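Long-range contacts in nicotinate phosphoribosyltransferase (Porphyromonas gingivalis, PDB 2IM5), which probably catalyses the ATP-dependent synthesis of nicotinate ribonucleotide from nicotinate and phosphoribosyl pyrophosphate, a step in NAD biosynthesis: residues K350-C354 / H363-K367; D250-T254 / V366-D370; P139-V144 / N336-G340; L191-S195 / L205-G209; Q40-F46 / L130-F134. All blocks are in the same frame, centred on the assembly; numbering follows the deposited sequence.

Contact 1 of 5, residues K350-C354 / H363-K367; sequences KLWKC and HYCVK
Trp352 and Tyr364 meet obliquely, their planes 73° apart. Tyr364 CD1 and CE1 lie beside Trp352 CD1 and NE1, with Tyr364 CE1 3.8 Å from Trp352 NE1. Tyr364 CG is anti to the carbonyl carbon (chi1 -72°), which sets the ring beside the pyrrole part of the indole; the carbonyl oxygen of Trp352 sits at the tyrosine's edge. Water 2 rests over the centre of one indole face and donates to both Trp352 O and Cys365 O. The indole also makes a cation-pi contact with Arg33. The two segments form an antiparallel beta hairpin, strands 347-355 and 363-364, at one margin of a five-stranded sheet. Trp352 and Lys353 both face Glu31 on the neighbouring strand, a classic beta bulge. Cys354 and His363 are a hydrogen-bonded pair, joined by Cys354 N to His363 O (2.9 Å) and His363 N to Cys354 O (2.8 Å). Further along, Cys365 N donates almost straight to Trp352 O, at 172°, from above the carbonyl plane. On the face away from Tyr364, Cys365 SG touches both Cys354 SG (3.7 Å) and Leu351 CD2 (3.8 Å). Helix 213-223 packs against Cys354 through Phe218 and Ala221.

Contact 2 of 5, residues D250-T254 / V366-D370; sequences DTYTT and VKLSD
Asp370 grips the start of helix 254-260 with both carboxylate oxygens. Asp370 OD1 accepts from Thr254 N at 2.7 Å, and Asp370 OD2 accepts a hydrogen bond from Thr254 OG1 at an unusually short 2.5 Å. Each oxygen uses its syn lone pair, the side facing its twin, and the two side chains cross at about a right angle. With CG anti to the carbonyl carbon (chi1 -73°), the carboxylate of Asp370 is directed at Thr254. Further back along the segment, Leu368 N donates to Thr251 O at 2.7 Å in a nearly straight bond, while Ser369 N makes a weak one to Asp250 O. That same Asp250 O accepts from Thr253 N and closes a type I beta turn over Asp250-Thr253. The turn links strand 246-248, an outermost strand of the parallel sheet, to helix 254-260. Leu368 CD1 packs on Tyr252 CA at 3.9 Å. Val366 CG2 lies at the edge of the Tyr252 ring, in its plane, 3.9 Å from Tyr252 CE1. Water 3 accepts from both Tyr252 OH and Val366 N. In the second shell, Ser276 OG binds both Asp250 OD2 and Asp370 N. Thr251 OG1 makes a weak bond to His213, the predicted autophosphorylation site, unmodified here. The turn therefore lies beside that histidine. The negative charge of Asp370 at the helix N-terminus would probably suit the helix dipole.

Contact 3 of 5, residues P139-V144 / N336-G340; sequences PDWKQV and NDVGG
This contact joins a helix start to a loop: the first turn of helix 141-157 meets the chain that leaves helix 332-335, near the periphery of the molecule. One polar link is between backbones. Asp140 N donates to Val338 O at 2.9 Å, and the donor lies in the carbonyl plane. Just before it in the chain, Pro139 presses its ring on the valine. Pro139 CB and Val338 CB are 3.5 Å apart, tighter than usual for two carbons. The CG1 branch of Val338 touches Pro139 CB and also meets Val144, with Val144 CG2 4.1 Å from Val338 CG1. These two valine side chains lie side by side and point the same way. Phe171 touches both Pro139 and Val338 and so extends the apolar patch.

Gln143 supplies the second polar link. Its CG is anti to the backbone N (chi1 -179°) and the chain stays extended, which carries the amide across to the loop. There Gln143 NE2 makes a weak bond to Asp337 O at 3.3 Å. Gly339 N, another donor, is equally close to that NE2, which makes the bond less secure. The other amide atom, Gln143 OE1, lies 3.4 Å from Gly339 CA, where the backbone comes close without a side chain between. Asp337 itself has its salt bridge with Lys151 of helix 141-157.

Asp140 is the N-cap residue. Asp140 OD1 accepts weak bonds from the backbone N atoms of Lys142 and Gln143. Its carboxylate would probably interact favourably with the helix dipole, while its own backbone N is used to hold the loop.

Contact 4 of 5, residues L191-S195 / L205-G209; sequences LFGTS and LRVSG
Strand 191-194 and the short strand 206-207 pair in parallel fashion at Thr194 and Val207 but diverge, the segments' end-to-end directions being 61° apart. Thr194 N bonds to Arg206 O (3.0 Å) and Ser208 N to Thr194 O (2.8 Å). The strands belong to a beta-alpha-beta crossover through helix 197-203, at one margin of the seven-stranded parallel sheet in the family's barrel-like domain. Leu191 and Leu205 cross at about a right angle, with Leu191 CD2 3.9 Å from Leu205 CD2. Both also touch Lys184 of helix 173-186. Ser208 comes to the Phe192 ring from its edge: Ser208 CB lies in the ring plane, 3.7 Å from Phe192 CD2. Ser208 OG is hydrogen-bonded to Ser163 of strand 162-164.

The Arg206 chain bends at chi3 (-72°), which brings NE over one face of the same ring, toward its rim, in an off-centre cation-pi contact. The two planes are 50° apart, and Arg206 CZ is 4.5 Å from the centroid of the Phe192 ring. Gly193 CA passes 3.2 Å from Arg206 O in a CA-H...O contact. Water 4 bridges the backbones, donating to Phe192 O at 2.7 Å and accepting from Arg206 N at 2.9 Å.

Contact 5 of 5, residues Q40-F46 / L130-F134; sequences QGFTEEF and LYYRF
Gln40 begins the contact by sending its amide oxygen to the phenol end of Tyr131. Gln40 OE1 lies 3.3 Å from Tyr131 OH and 3.5 Å from Tyr131 CE1. The amide and ring planes are 62° apart. Leu345 touches both side chains from a nearby loop.

Two residues on, the Phe42 ring crosses Tyr131 at about a right angle, with Phe42 CE1 4.1 Å from Tyr131 CD1. Its other neighbours include Leu105 and Ile99, on two strands of the antiparallel sheet. Thr43 is the N-cap of helix 44-56. Thr43 OG1 accepts a weak bond from Phe46 N and also lies near Phe134 CZ.

Glu45 comes to that ring at its edge. Glu45 CD lies in the ring plane, 3.6 Å from Phe134 CZ, and the carboxylate stands nearly upright to the ring, at 85°.

Phe46 is the central side chain. Its CG is anti to the backbone N (chi1 -176°), and the ring reaches helix 120-134 edge first. Phe46 CE1 lies 3.7 Å from Tyr131 N and 3.9 Å from Leu130 CB. Phe46 CD1 stands over one face of Phe134, 3.8 Å from Phe134 CG, in an edge-to-face (T-shaped) pair with centroids 5.3 Å apart. Leu130 and Phe134 also touch Leu49, so the contact continues along helix 44-56.

In the N-terminal part of the chain, helix 44-56 and its lead-in thus pack on the C-terminal end of helix 120-134, mainly through aromatic and apolar groups. The carboxylate of Glu45 at the edge of Phe134 would be weakly favourable, since ring hydrogens carry slight positive charge.

Overall arrangement
Along the chain, contact 5 closes first. Contact 3 then opens and spans contact 4, and its second segment falls between the two segments of contact 2. Contact 1 comes near the end. Contacts 1 and 2 share Val366 and Lys367, with centres 13 Å apart, so the chain leaving the antiparallel sheet's hairpin runs on to the loop after strand 246-248. Contact 4 lies at the opposite margin of the parallel sheet from that strand, about 26 Å from contact 2 between centres. Contacts 3 and 5 have centres 21 Å apart and touch through a probable hydrogen bond between Asn336 ND2 and Tyr132 OH. Consecutive helices 120-134 and 141-157 are thereby both joined to the loop after helix 332-335.

Contact 1 of 5, residues K350-C354 / H363-K367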
# COMPACT_ATOMS: atom_id res chain seq x y z
N LYS A 350 3.36 -8.94 -4.80
CA LYS A 350 4.26 -7.93 -5.33
C LYS A 350 4.57 -7.98 -6.82
O LYS A 350 4.48 -9.03 -7.46
CB LYS A 350 5.58 -7.99 -4.57
CG LYS A 350 5.44 -7.88 -3.06
CD LYS A 350 4.70 -6.60 -2.67
CE LYS A 350 4.60 -6.46 -1.16
NZ LYS A 350 3.73 -5.31 -0.77
N LEU A 351 4.94 -6.82 -7.36
CA LEU A 351 5.33 -6.72 -8.76
C LEU A 351 6.63 -7.49 -8.82
O LEU A 351 7.62 -7.11 -8.19
CB LEU A 351 5.56 -5.26 -9.14
CG LEU A 351 6.01 -5.04 -10.59
CD1 LEU A 351 4.94 -5.59 -11.53
CD2 LEU A 351 6.25 -3.56 -10.85
N TRP A 352 6.64 -8.58 -9.58
CA TRP A 352 7.82 -9.42 -9.69
C TRP A 352 8.71 -9.10 -10.89
O TRP A 352 9.93 -9.26 -10.83
CB TRP A 352 7.39 -10.89 -9.75
CG TRP A 352 8.53 -11.83 -9.53
CD1 TRP A 352 9.23 -12.51 -10.49
CD2 TRP A 352 9.12 -12.17 -8.28
NE1 TRP A 352 10.23 -13.25 -9.90
CE2 TRP A 352 10.19 -13.06 -8.54
CE3 TRP A 352 8.86 -11.80 -6.95
CZ2 TRP A 352 10.99 -13.59 -7.53
CZ3 TRP A 352 9.66 -12.32 -5.94
CH2 TRP A 352 10.71 -13.21 -6.24
N LYS A 353 8.10 -8.66 -11.98
CA LYS A 353 8.84 -8.31 -13.18
C LYS A 353 7.98 -7.42 -14.07
O LYS A 353 6.75 -7.39 -13.93
CB LYS A 353 9.26 -9.57 -13.94
CG LYS A 353 8.11 -10.40 -14.47
CD LYS A 353 8.62 -11.61 -15.24
CE LYS A 353 7.48 -12.38 -15.87
NZ LYS A 353 7.94 -13.58 -16.60
N CYS A 354 8.62 -6.71 -14.98
CA CYS A 354 7.92 -5.80 -15.87
C CYS A 354 8.72 -5.55 -17.14
O CYS A 354 9.87 -5.97 -17.27
CB CYS A 354 7.69 -4.47 -15.16
SG CYS A 354 9.22 -3.69 -14.58
N HIS A 363 12.10 -7.58 -17.06
CA HIS A 363 13.10 -7.11 -16.11
C HIS A 363 12.56 -7.40 -14.71
O HIS A 363 11.44 -7.02 -14.39
CB HIS A 363 13.33 -5.60 -16.28
CG HIS A 363 13.79 -5.21 -17.65
ND1 HIS A 363 15.07 -5.45 -18.10
CD2 HIS A 363 13.13 -4.64 -18.68
CE1 HIS A 363 15.18 -5.04 -19.35
NE2 HIS A 363 14.01 -4.55 -19.73
N TYR A 364 13.36 -8.08 -13.90
CA TYR A 364 12.95 -8.41 -12.54
C TYR A 364 12.99 -7.19 -11.64
O TYR A 364 13.85 -6.33 -11.79
CB TYR A 364 13.85 -9.48 -11.93
CG TYR A 364 13.64 -10.84 -12.52
CD1 TYR A 364 12.36 -11.42 -12.53
CD2 TYR A 364 14.70 -11.57 -13.06
CE1 TYR A 364 12.14 -12.68 -13.08
CE2 TYR A 364 14.49 -12.84 -13.61
CZ TYR A 364 13.21 -13.39 -13.61
OH TYR A 364 12.99 -14.64 -14.16
N CYS A 365 12.04 -7.13 -10.70
CA CYS A 365 11.96 -6.03 -9.74
C CYS A 365 12.42 -6.54 -8.38
O CYS A 365 12.17 -7.69 -8.02
CB CYS A 365 10.52 -5.52 -9.62
SG CYS A 365 9.79 -4.85 -11.13
N VAL A 366 13.10 -5.69 -7.63
CA VAL A 366 13.55 -6.08 -6.31
C VAL A 366 13.26 -4.97 -5.32
O VAL A 366 12.97 -3.84 -5.70
CB VAL A 366 15.07 -6.39 -6.28
CG1 VAL A 366 15.41 -7.46 -7.30
CG2 VAL A 366 15.87 -5.14 -6.55
N LYS A 367 13.33 -5.31 -4.04
CA LYS A 367 13.11 -4.37 -2.95
C LYS A 367 14.08 -4.75 -1.86
O LYS A 367 14.19 -5.93 -1.51
CB LYS A 367 11.67 -4.47 -2.43
CG LYS A 367 11.42 -3.57 -1.24
CD LYS A 367 10.04 -3.79 -0.67
CE LYS A 367 9.92 -3.16 0.70
NZ LYS A 367 8.61 -3.50 1.33
O HOH W 1 9.71 -7.82 -6.04
O HOH W 2 12.04 -10.30 -8.84

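Contact 2 of 5, residues D250-T254 / V366-D370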
# COMPACT_ATOMS: atom_id res chain seq x y z
N ASP A 250 12.80 3.58 1.54
CA ASP A 250 13.50 2.31 1.73
C ASP A 250 13.55 1.29 0.59
O ASP A 250 14.14 0.22 0.77
CB ASP A 250 12.96 1.63 2.99
CG ASP A 250 11.54 1.10 2.80
OD1 ASP A 250 10.80 1.68 1.97
OD2 ASP A 250 11.15 0.12 3.47
N THR A 251 12.95 1.60 -0.56
CA THR A 251 12.94 0.67 -1.68
C THR A 251 14.31 0.05 -1.92
O THR A 251 14.44 -1.16 -2.01
CB THR A 251 12.47 1.33 -2.97
OG1 THR A 251 11.27 2.08 -2.71
CG2 THR A 251 12.17 0.27 -4.04
N TYR A 252 15.33 0.89 -2.02
CA TYR A 252 16.67 0.38 -2.24
C TYR A 252 17.54 0.82 -1.08
O TYR A 252 18.71 1.15 -1.27
CB TYR A 252 17.25 0.91 -3.56
CG TYR A 252 16.43 0.49 -4.75
CD1 TYR A 252 16.25 -0.86 -5.07
CD2 TYR A 252 15.77 1.44 -5.53
CE1 TYR A 252 15.44 -1.25 -6.11
CE2 TYR A 252 14.95 1.06 -6.58
CZ TYR A 252 14.79 -0.29 -6.87
OH TYR A 252 13.97 -0.68 -7.90
N THR A 253 16.95 0.83 0.11
CA THR A 253 17.65 1.24 1.32
C THR A 253 17.55 2.76 1.49
O THR A 253 17.76 3.51 0.54
CB THR A 253 19.13 0.81 1.25
OG1 THR A 253 19.29 -0.46 1.90
CG2 THR A 253 20.02 1.85 1.84
N THR A 254 17.23 3.19 2.70
CA THR A 254 17.11 4.61 2.99
C THR A 254 18.44 5.36 2.89
O THR A 254 18.46 6.54 2.56
CB THR A 254 16.48 4.84 4.39
OG1 THR A 254 15.10 4.45 4.36
CG2 THR A 254 16.56 6.30 4.79
N VAL A 366 13.10 -5.69 -7.63
CA VAL A 366 13.55 -6.08 -6.31
C VAL A 366 13.26 -4.97 -5.32
O VAL A 366 12.97 -3.84 -5.70
CB VAL A 366 15.07 -6.39 -6.28
CG1 VAL A 366 15.41 -7.46 -7.30
CG2 VAL A 366 15.87 -5.14 -6.55
N LYS A 367 13.33 -5.31 -4.04
CA LYS A 367 13.11 -4.37 -2.95
C LYS A 367 14.08 -4.75 -1.86
O LYS A 367 14.19 -5.93 -1.51
CB LYS A 367 11.67 -4.47 -2.43
CG LYS A 367 11.42 -3.57 -1.24
CD LYS A 367 10.04 -3.79 -0.67
CE LYS A 367 9.92 -3.16 0.70
NZ LYS A 367 8.61 -3.50 1.33
N LEU A 368 14.79 -3.77 -1.31
CA LEU A 368 15.77 -4.06 -0.27
C LEU A 368 15.34 -3.78 1.17
O LEU A 368 15.68 -4.55 2.08
CB LEU A 368 17.06 -3.30 -0.58
CG LEU A 368 17.67 -3.56 -1.97
CD1 LEU A 368 18.97 -2.78 -2.10
CD2 LEU A 368 17.91 -5.05 -2.17
N SER A 369 14.60 -2.70 1.40
CA SER A 369 14.14 -2.33 2.75
C SER A 369 15.30 -1.92 3.66
O SER A 369 16.47 -2.09 3.31
CB SER A 369 13.37 -3.47 3.41
OG SER A 369 14.22 -4.23 4.27
N ASP A 370 14.98 -1.39 4.84
CA ASP A 370 15.99 -0.97 5.79
C ASP A 370 16.36 -2.03 6.81
O ASP A 370 17.07 -1.76 7.78
CB ASP A 370 15.55 0.30 6.52
CG ASP A 370 15.61 1.53 5.64
OD1 ASP A 370 16.54 1.62 4.81
OD2 ASP A 370 14.75 2.42 5.79
O HOH W 3 13.34 -3.01 -8.85

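Contact 3 of 5, residues P139-V144 / N336-G340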
# COMPACT_ATOMS: atom_id res chain seq x y z
N PRO A 139 -15.43 -13.37 14.21
CA PRO A 139 -14.95 -12.30 15.08
C PRO A 139 -15.75 -12.17 16.37
O PRO A 139 -16.94 -12.47 16.41
CB PRO A 139 -15.08 -11.07 14.19
CG PRO A 139 -16.34 -11.37 13.44
CD PRO A 139 -16.19 -12.83 13.07
N ASP A 140 -15.08 -11.75 17.43
CA ASP A 140 -15.75 -11.52 18.71
C ASP A 140 -16.16 -10.05 18.64
O ASP A 140 -15.41 -9.17 19.04
CB ASP A 140 -14.80 -11.74 19.88
CG ASP A 140 -15.42 -11.37 21.21
OD1 ASP A 140 -16.60 -10.93 21.22
OD2 ASP A 140 -14.74 -11.51 22.24
N TRP A 141 -17.34 -9.81 18.10
CA TRP A 141 -17.82 -8.45 17.94
C TRP A 141 -17.77 -7.60 19.20
O TRP A 141 -17.58 -6.39 19.13
CB TRP A 141 -19.23 -8.47 17.36
CG TRP A 141 -19.22 -8.89 15.94
CD1 TRP A 141 -19.65 -10.08 15.43
CD2 TRP A 141 -18.72 -8.13 14.84
NE1 TRP A 141 -19.45 -10.11 14.06
CE2 TRP A 141 -18.88 -8.92 13.67
CE3 TRP A 141 -18.15 -6.85 14.71
CZ2 TRP A 141 -18.49 -8.48 12.40
CZ3 TRP A 141 -17.76 -6.41 13.45
CH2 TRP A 141 -17.94 -7.23 12.31
N LYS A 142 -17.93 -8.24 20.36
CA LYS A 142 -17.88 -7.50 21.61
C LYS A 142 -16.50 -6.90 21.76
O LYS A 142 -16.35 -5.74 22.15
CB LYS A 142 -18.18 -8.42 22.79
CG LYS A 142 -18.16 -7.71 24.14
CD LYS A 142 -18.70 -8.60 25.26
CE LYS A 142 -18.81 -7.83 26.56
NZ LYS A 142 -19.50 -8.62 27.62
N GLN A 143 -15.48 -7.69 21.46
CA GLN A 143 -14.11 -7.20 21.55
C GLN A 143 -13.82 -6.16 20.48
O GLN A 143 -13.15 -5.16 20.74
CB GLN A 143 -13.11 -8.34 21.41
CG GLN A 143 -11.68 -7.83 21.55
CD GLN A 143 -10.65 -8.90 21.33
OE1 GLN A 143 -10.68 -9.95 21.97
NE2 GLN A 143 -9.70 -8.63 20.44
N VAL A 144 -14.30 -6.40 19.26
CA VAL A 144 -14.10 -5.45 18.18
C VAL A 144 -14.64 -4.09 18.62
O VAL A 144 -13.95 -3.08 18.55
CB VAL A 144 -14.83 -5.90 16.89
CG1 VAL A 144 -14.71 -4.83 15.82
CG2 VAL A 144 -14.23 -7.21 16.38
N ASN A 336 -7.75 -6.39 11.77
CA ASN A 336 -7.71 -7.81 12.05
C ASN A 336 -7.24 -8.05 13.48
O ASN A 336 -6.11 -8.48 13.71
CB ASN A 336 -6.79 -8.54 11.07
CG ASN A 336 -7.10 -10.02 10.98
OD1 ASN A 336 -7.53 -10.63 11.96
ND2 ASN A 336 -6.86 -10.61 9.81
N ASP A 337 -8.12 -7.74 14.42
CA ASP A 337 -7.85 -7.90 15.85
C ASP A 337 -9.21 -8.29 16.44
O ASP A 337 -9.77 -7.61 17.31
CB ASP A 337 -7.35 -6.57 16.42
CG ASP A 337 -7.06 -6.64 17.91
OD1 ASP A 337 -6.79 -7.75 18.42
OD2 ASP A 337 -7.08 -5.57 18.56
N VAL A 338 -9.74 -9.40 15.94
CA VAL A 338 -11.06 -9.88 16.33
C VAL A 338 -11.13 -10.85 17.50
O VAL A 338 -12.20 -11.41 17.78
CB VAL A 338 -11.75 -10.53 15.12
CG1 VAL A 338 -11.80 -9.54 13.96
CG2 VAL A 338 -11.01 -11.79 14.71
N GLY A 339 -10.02 -11.04 18.20
CA GLY A 339 -9.99 -11.94 19.33
C GLY A 339 -10.13 -13.40 18.96
O GLY A 339 -10.27 -13.76 17.78
N GLY A 340 -10.08 -14.27 19.97
CA GLY A 340 -10.21 -15.70 19.74
C GLY A 340 -8.96 -16.34 19.18
O GLY A 340 -9.03 -17.36 18.49

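Contact 4 of 5, residues L191-S195 / L205-G209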
# COMPACT_ATOMS: atom_id res chain seq x y z
N LEU A 191 -8.28 11.01 13.60
CA LEU A 191 -8.46 10.17 12.42
C LEU A 191 -8.35 11.01 11.16
O LEU A 191 -9.26 11.77 10.83
CB LEU A 191 -9.84 9.49 12.45
CG LEU A 191 -10.21 8.66 11.22
CD1 LEU A 191 -9.26 7.47 11.11
CD2 LEU A 191 -11.67 8.18 11.31
N PHE A 192 -7.24 10.89 10.45
CA PHE A 192 -7.05 11.67 9.23
C PHE A 192 -7.96 11.15 8.11
O PHE A 192 -8.65 11.93 7.44
CB PHE A 192 -5.60 11.59 8.77
CG PHE A 192 -5.34 12.36 7.50
CD1 PHE A 192 -5.29 13.75 7.51
CD2 PHE A 192 -5.20 11.69 6.29
CE1 PHE A 192 -5.10 14.46 6.34
CE2 PHE A 192 -5.01 12.40 5.10
CZ PHE A 192 -4.97 13.79 5.13
N GLY A 193 -7.96 9.84 7.92
CA GLY A 193 -8.78 9.25 6.88
C GLY A 193 -8.48 7.78 6.71
O GLY A 193 -7.89 7.16 7.59
N THR A 194 -8.88 7.21 5.57
CA THR A 194 -8.64 5.80 5.30
C THR A 194 -8.13 5.58 3.88
O THR A 194 -8.42 6.37 2.97
CB THR A 194 -9.91 4.97 5.49
OG1 THR A 194 -9.64 3.59 5.18
CG2 THR A 194 -11.01 5.48 4.57
N SER A 195 -7.39 4.50 3.71
CA SER A 195 -6.84 4.16 2.42
C SER A 195 -7.91 3.50 1.56
O SER A 195 -7.85 3.56 0.32
CB SER A 195 -5.65 3.22 2.60
OG SER A 195 -5.06 2.91 1.36
N LEU A 205 -15.21 10.06 4.93
CA LEU A 205 -13.88 10.34 5.42
C LEU A 205 -12.97 10.71 4.25
O LEU A 205 -13.30 10.46 3.10
CB LEU A 205 -13.30 9.10 6.12
CG LEU A 205 -14.05 8.57 7.35
CD1 LEU A 205 -13.43 7.23 7.76
CD2 LEU A 205 -13.98 9.58 8.49
N ARG A 206 -11.82 11.31 4.56
CA ARG A 206 -10.85 11.66 3.54
C ARG A 206 -10.13 10.36 3.14
O ARG A 206 -10.03 9.43 3.95
CB ARG A 206 -9.79 12.61 4.10
CG ARG A 206 -10.25 14.04 4.35
CD ARG A 206 -9.06 14.91 4.76
NE ARG A 206 -8.59 14.59 6.11
CZ ARG A 206 -9.08 15.13 7.22
NH1 ARG A 206 -10.05 16.03 7.16
NH2 ARG A 206 -8.61 14.77 8.41
N VAL A 207 -9.66 10.29 1.90
CA VAL A 207 -8.91 9.11 1.48
C VAL A 207 -7.48 9.44 1.88
O VAL A 207 -7.10 10.61 1.89
CB VAL A 207 -8.98 8.85 -0.04
CG1 VAL A 207 -10.39 8.44 -0.42
CG2 VAL A 207 -8.55 10.09 -0.81
N SER A 208 -6.69 8.43 2.20
CA SER A 208 -5.31 8.66 2.61
C SER A 208 -4.38 7.59 2.07
O SER A 208 -4.72 6.40 2.06
CB SER A 208 -5.26 8.68 4.15
OG SER A 208 -3.94 8.73 4.63
N GLY A 209 -3.21 8.01 1.61
CA GLY A 209 -2.25 7.05 1.07
C GLY A 209 -1.06 7.73 0.41
O GLY A 209 -1.04 8.95 0.23
O HOH W 4 -11.38 11.79 7.34

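Contact 5 of 5, residues Q40-F46 / L130-F134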
# COMPACT_ATOMS: atom_id res chain seq x y z
N GLN A 40 1.86 -21.62 4.26
CA GLN A 40 0.77 -22.46 4.73
C GLN A 40 0.34 -23.39 3.61
O GLN A 40 0.45 -23.06 2.43
CB GLN A 40 -0.42 -21.60 5.15
CG GLN A 40 -0.21 -20.81 6.42
CD GLN A 40 -1.39 -19.90 6.73
OE1 GLN A 40 -2.55 -20.28 6.55
NE2 GLN A 40 -1.09 -18.70 7.20
N GLY A 41 -0.17 -24.56 3.98
CA GLY A 41 -0.62 -25.50 2.97
C GLY A 41 -2.03 -25.14 2.54
O GLY A 41 -2.87 -24.83 3.37
N PHE A 42 -2.28 -25.18 1.24
CA PHE A 42 -3.60 -24.86 0.71
C PHE A 42 -4.09 -25.98 -0.18
O PHE A 42 -3.31 -26.65 -0.84
CB PHE A 42 -3.55 -23.54 -0.07
CG PHE A 42 -3.58 -22.32 0.80
CD1 PHE A 42 -4.78 -21.88 1.35
CD2 PHE A 42 -2.41 -21.62 1.08
CE1 PHE A 42 -4.82 -20.75 2.16
CE2 PHE A 42 -2.44 -20.49 1.89
CZ PHE A 42 -3.65 -20.06 2.43
N THR A 43 -5.41 -26.16 -0.20
CA THR A 43 -6.01 -27.21 -1.00
C THR A 43 -6.60 -26.67 -2.29
O THR A 43 -6.86 -25.48 -2.41
CB THR A 43 -7.15 -27.90 -0.23
OG1 THR A 43 -8.18 -26.95 0.03
CG2 THR A 43 -6.63 -28.47 1.08
N GLU A 44 -6.82 -27.57 -3.24
CA GLU A 44 -7.37 -27.20 -4.53
C GLU A 44 -8.78 -26.64 -4.41
O GLU A 44 -9.20 -25.84 -5.25
CB GLU A 44 -7.37 -28.40 -5.48
CG GLU A 44 -6.32 -28.32 -6.58
CD GLU A 44 -6.49 -27.10 -7.47
OE1 GLU A 44 -7.63 -26.84 -7.91
OE2 GLU A 44 -5.49 -26.41 -7.75
N GLU A 45 -9.52 -27.05 -3.38
CA GLU A 45 -10.87 -26.54 -3.24
C GLU A 45 -10.84 -25.09 -2.80
O GLU A 45 -11.71 -24.31 -3.18
CB GLU A 45 -11.70 -27.38 -2.27
CG GLU A 45 -11.50 -27.09 -0.80
CD GLU A 45 -12.54 -27.78 0.07
OE1 GLU A 45 -13.75 -27.51 -0.11
OE2 GLU A 45 -12.15 -28.60 0.93
N PHE A 46 -9.83 -24.71 -2.01
CA PHE A 46 -9.70 -23.32 -1.59
C PHE A 46 -9.32 -22.52 -2.83
O PHE A 46 -9.87 -21.44 -3.09
CB PHE A 46 -8.62 -23.16 -0.53
CG PHE A 46 -8.51 -21.76 0.01
CD1 PHE A 46 -9.44 -21.30 0.95
CD2 PHE A 46 -7.52 -20.90 -0.43
CE1 PHE A 46 -9.37 -19.98 1.43
CE2 PHE A 46 -7.44 -19.58 0.04
CZ PHE A 46 -8.38 -19.13 0.98
N LEU A 130 -11.83 -15.09 2.66
CA LEU A 130 -12.16 -16.47 2.32
C LEU A 130 -11.51 -17.43 3.30
O LEU A 130 -12.12 -18.42 3.69
CB LEU A 130 -11.66 -16.84 0.92
CG LEU A 130 -12.47 -16.49 -0.31
CD1 LEU A 130 -11.74 -17.03 -1.54
CD2 LEU A 130 -13.87 -17.10 -0.22
N TYR A 131 -10.27 -17.14 3.67
CA TYR A 131 -9.52 -17.98 4.59
C TYR A 131 -10.21 -18.18 5.93
O TYR A 131 -10.43 -19.31 6.36
CB TYR A 131 -8.13 -17.39 4.82
CG TYR A 131 -7.31 -18.17 5.82
CD1 TYR A 131 -6.79 -19.41 5.50
CD2 TYR A 131 -7.10 -17.67 7.11
CE1 TYR A 131 -6.06 -20.15 6.44
CE2 TYR A 131 -6.38 -18.39 8.05
CZ TYR A 131 -5.87 -19.63 7.71
OH TYR A 131 -5.14 -20.34 8.65
N TYR A 132 -10.55 -17.07 6.60
CA TYR A 132 -11.21 -17.16 7.89
C TYR A 132 -12.55 -17.86 7.79
O TYR A 132 -12.92 -18.62 8.68
CB TYR A 132 -11.35 -15.76 8.49
CG TYR A 132 -9.99 -15.14 8.76
CD1 TYR A 132 -9.14 -15.69 9.72
CD2 TYR A 132 -9.54 -14.04 8.03
CE1 TYR A 132 -7.87 -15.17 9.93
CE2 TYR A 132 -8.27 -13.51 8.24
CZ TYR A 132 -7.45 -14.08 9.19
OH TYR A 132 -6.20 -13.56 9.40
N ARG A 133 -13.27 -17.63 6.70
CA ARG A 133 -14.55 -18.31 6.51
C ARG A 133 -14.27 -19.81 6.40
O ARG A 133 -14.92 -20.63 7.05
CB ARG A 133 -15.22 -17.88 5.20
CG ARG A 133 -15.83 -16.50 5.18
CD ARG A 133 -16.59 -16.33 3.88
NE ARG A 133 -17.09 -14.97 3.69
CZ ARG A 133 -17.75 -14.57 2.61
NH1 ARG A 133 -17.99 -15.42 1.62
NH2 ARG A 133 -18.16 -13.31 2.51
N PHE A 134 -13.28 -20.14 5.58
CA PHE A 134 -12.89 -21.52 5.34
C PHE A 134 -12.56 -22.30 6.60
O PHE A 134 -12.96 -23.45 6.73
CB PHE A 134 -11.69 -21.56 4.39
CG PHE A 134 -11.52 -22.88 3.69
CD1 PHE A 134 -12.40 -23.27 2.70
CD2 PHE A 134 -10.46 -23.72 4.02
CE1 PHE A 134 -12.23 -24.49 2.03
CE2 PHE A 134 -10.28 -24.94 3.36
CZ PHE A 134 -11.16 -25.32 2.36